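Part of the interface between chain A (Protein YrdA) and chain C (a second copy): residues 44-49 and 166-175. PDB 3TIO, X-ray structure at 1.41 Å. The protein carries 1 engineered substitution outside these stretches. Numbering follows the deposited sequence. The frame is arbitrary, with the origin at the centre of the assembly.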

# COMPACT_ATOMS: atom_id res chain seq x y z
N ILE A 44 11.56 1.64 -5.40
CA ILE A 44 11.85 1.26 -6.77
C ILE A 44 13.05 0.33 -6.63
O ILE A 44 14.14 0.76 -6.23
CB ILE A 44 12.24 2.46 -7.66
CG1 ILE A 44 11.15 3.54 -7.59
CG2 ILE A 44 12.39 2.00 -9.11
CD1 ILE A 44 11.45 4.76 -8.45
N ARG A 45 12.84 -0.95 -6.93
CA ARG A 45 13.89 -1.95 -6.79
C ARG A 45 14.26 -2.57 -8.14
O ARG A 45 13.47 -3.28 -8.75
CB ARG A 45 13.43 -3.02 -5.79
CG ARG A 45 14.44 -4.13 -5.49
CD ARG A 45 14.33 -4.63 -4.05
NE ARG A 45 13.09 -5.33 -3.73
CZ ARG A 45 12.89 -6.63 -3.91
NH1 ARG A 45 13.85 -7.39 -4.43
NH2 ARG A 45 11.74 -7.19 -3.54
N GLY A 46 15.47 -2.28 -8.60
CA GLY A 46 15.92 -2.82 -9.87
C GLY A 46 17.14 -3.68 -9.60
O GLY A 46 18.25 -3.33 -10.00
N ASP A 47 16.93 -4.80 -8.92
CA ASP A 47 18.03 -5.69 -8.59
C ASP A 47 18.31 -6.80 -9.59
O ASP A 47 19.40 -6.86 -10.16
CB ASP A 47 17.87 -6.25 -7.16
CG ASP A 47 16.44 -6.63 -6.81
OD1 ASP A 47 16.22 -6.92 -5.61
OD2 ASP A 47 15.55 -6.65 -7.69
N VAL A 48 17.34 -7.69 -9.83
CA VAL A 48 17.56 -8.77 -10.79
C VAL A 48 17.51 -8.29 -12.23
O VAL A 48 17.99 -8.97 -13.14
CB VAL A 48 16.54 -9.92 -10.60
CG1 VAL A 48 16.79 -10.62 -9.28
CG2 VAL A 48 15.13 -9.39 -10.66
N HIS A 49 16.92 -7.12 -12.44
CA HIS A 49 16.86 -6.51 -13.76
C HIS A 49 16.70 -5.02 -13.56
O HIS A 49 16.58 -4.56 -12.43
CB HIS A 49 15.71 -7.08 -14.60
CG HIS A 49 16.06 -7.23 -16.05
ND1 HIS A 49 16.38 -6.16 -16.85
CD2 HIS A 49 16.18 -8.34 -16.83
CE1 HIS A 49 16.69 -6.60 -18.06
NE2 HIS A 49 16.58 -7.91 -18.08
N ASN C 166 14.12 -19.01 -3.56
CA ASN C 166 14.69 -17.93 -4.35
C ASN C 166 14.83 -16.66 -3.51
O ASN C 166 15.84 -15.97 -3.59
CB ASN C 166 13.83 -17.65 -5.58
CG ASN C 166 14.44 -16.59 -6.48
OD1 ASN C 166 15.60 -16.70 -6.91
ND2 ASN C 166 13.67 -15.55 -6.78
N TYR C 167 13.81 -16.37 -2.70
CA TYR C 167 13.86 -15.17 -1.87
C TYR C 167 14.84 -15.30 -0.70
O TYR C 167 15.34 -14.29 -0.20
CB TYR C 167 12.46 -14.80 -1.37
CG TYR C 167 11.95 -13.53 -2.02
CD1 TYR C 167 10.94 -13.57 -2.98
CD2 TYR C 167 12.51 -12.29 -1.71
CE1 TYR C 167 10.51 -12.41 -3.63
CE2 TYR C 167 12.09 -11.13 -2.35
CZ TYR C 167 11.09 -11.20 -3.30
OH TYR C 167 10.67 -10.04 -3.92
N VAL C 168 15.12 -16.53 -0.27
CA VAL C 168 16.10 -16.73 0.80
C VAL C 168 17.47 -16.36 0.22
O VAL C 168 18.25 -15.65 0.85
CB VAL C 168 16.12 -18.20 1.29
CG1 VAL C 168 17.41 -18.48 2.07
CG2 VAL C 168 14.92 -18.47 2.19
N LYS C 169 17.74 -16.83 -0.99
CA LYS C 169 19.01 -16.53 -1.65
C LYS C 169 19.07 -15.03 -1.94
O LYS C 169 20.14 -14.42 -1.88
CB LYS C 169 19.11 -17.31 -2.96
CG LYS C 169 19.08 -18.82 -2.77
CD LYS C 169 18.75 -19.55 -4.07
CE LYS C 169 19.77 -19.28 -5.16
NZ LYS C 169 19.41 -20.00 -6.42
N TRP C 170 17.91 -14.45 -2.23
CA TRP C 170 17.81 -13.03 -2.53
C TRP C 170 18.20 -12.17 -1.33
O TRP C 170 18.99 -11.24 -1.45
CB TRP C 170 16.38 -12.70 -2.96
CG TRP C 170 16.26 -11.62 -4.00
CD1 TRP C 170 17.11 -10.57 -4.20
CD2 TRP C 170 15.20 -11.46 -4.95
NE1 TRP C 170 16.65 -9.77 -5.22
CE2 TRP C 170 15.47 -10.29 -5.69
CE3 TRP C 170 14.04 -12.19 -5.24
CZ2 TRP C 170 14.63 -9.83 -6.72
CZ3 TRP C 170 13.20 -11.73 -6.26
CH2 TRP C 170 13.50 -10.57 -6.98
N LYS C 171 17.63 -12.48 -0.16
CA LYS C 171 17.96 -11.70 1.02
C LYS C 171 19.39 -11.94 1.47
O LYS C 171 20.02 -11.06 2.06
CB LYS C 171 16.96 -11.97 2.16
CG LYS C 171 16.83 -13.40 2.63
CD LYS C 171 17.88 -13.77 3.67
CE LYS C 171 17.70 -15.21 4.12
NZ LYS C 171 18.77 -15.65 5.06
N ASP C 172 19.93 -13.13 1.19
CA ASP C 172 21.31 -13.41 1.57
C ASP C 172 22.25 -12.56 0.73
O ASP C 172 23.31 -12.14 1.21
CB ASP C 172 21.66 -14.89 1.36
CG ASP C 172 21.16 -15.77 2.49
OD1 ASP C 172 21.02 -15.27 3.63
OD2 ASP C 172 20.92 -16.97 2.24
N GLU C 173 21.87 -12.30 -0.51
CA GLU C 173 22.69 -11.49 -1.40
C GLU C 173 22.75 -10.07 -0.85
O GLU C 173 23.73 -9.36 -1.08
CB GLU C 173 22.12 -11.51 -2.82
CG GLU C 173 23.11 -11.08 -3.89
CD GLU C 173 22.62 -11.39 -5.29
OE1 GLU C 173 23.37 -11.10 -6.25
OE2 GLU C 173 21.50 -11.91 -5.43
N TYR C 174 21.72 -9.65 -0.13
CA TYR C 174 21.70 -8.32 0.46
C TYR C 174 22.49 -8.30 1.76
O TYR C 174 23.23 -7.35 2.02
CB TYR C 174 20.27 -7.85 0.73
CG TYR C 174 19.59 -7.26 -0.47
CD1 TYR C 174 18.95 -8.07 -1.41
CD2 TYR C 174 19.61 -5.88 -0.70
CE1 TYR C 174 18.35 -7.52 -2.54
CE2 TYR C 174 19.02 -5.32 -1.82
CZ TYR C 174 18.39 -6.14 -2.74
OH TYR C 174 17.80 -5.59 -3.86
N LEU C 175 22.34 -9.34 2.57
CA LEU C 175 23.07 -9.44 3.82
C LEU C 175 24.55 -9.55 3.50
O LEU C 175 25.41 -9.37 4.36
CB LEU C 175 22.61 -10.66 4.61
CG LEU C 175 21.19 -10.62 5.18
CD1 LEU C 175 20.86 -11.95 5.84
CD2 LEU C 175 21.08 -9.49 6.19

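The contact centers on a single carboxylate oxygen, OD1 of D47(A). The hydroxyl OH of Y174(C) donates a hydrogen bond to D47(A) OD1 at 2.7 Å, and the indole NE1 of W170(C) adds a weak one to D47(A) OD1 at 2.9 Å, its N-H...O angle of 126° far from linear. Within chain A, R45(A) NH1 forms a salt bridge with D47(A) OD1, also at 2.7 Å. An aspartate suits this place because its oxygens carry lone pairs and its negative charge strengthens each bond they accept; the arginine offsets that charge. V48(A) N donates to D47(A) OD2 at 3.0 Å, which helps hold the carboxylate at the corner where the chain turns.

R45(A) also reaches across the interface: its NH2 donates to Y167(C) OH at 3.1 Å, nearly in the guanidinium plane. A tyrosine hydroxyl, at the tip of a long ring, can thus accept here and donate in Y174(C). R45(A) CZ lies 5.0 Å from the W170(C) six-membered ring centroid, at most a weak cation-pi attraction.

V48(A) CG1 packs against W170(C) CZ2 at 3.4 Å; the indole pairs its N-H donor with broad apolar surface. The strand and helix axes run at 96° and come no closer than 13.9 Å, so side chains bridge most of the distance.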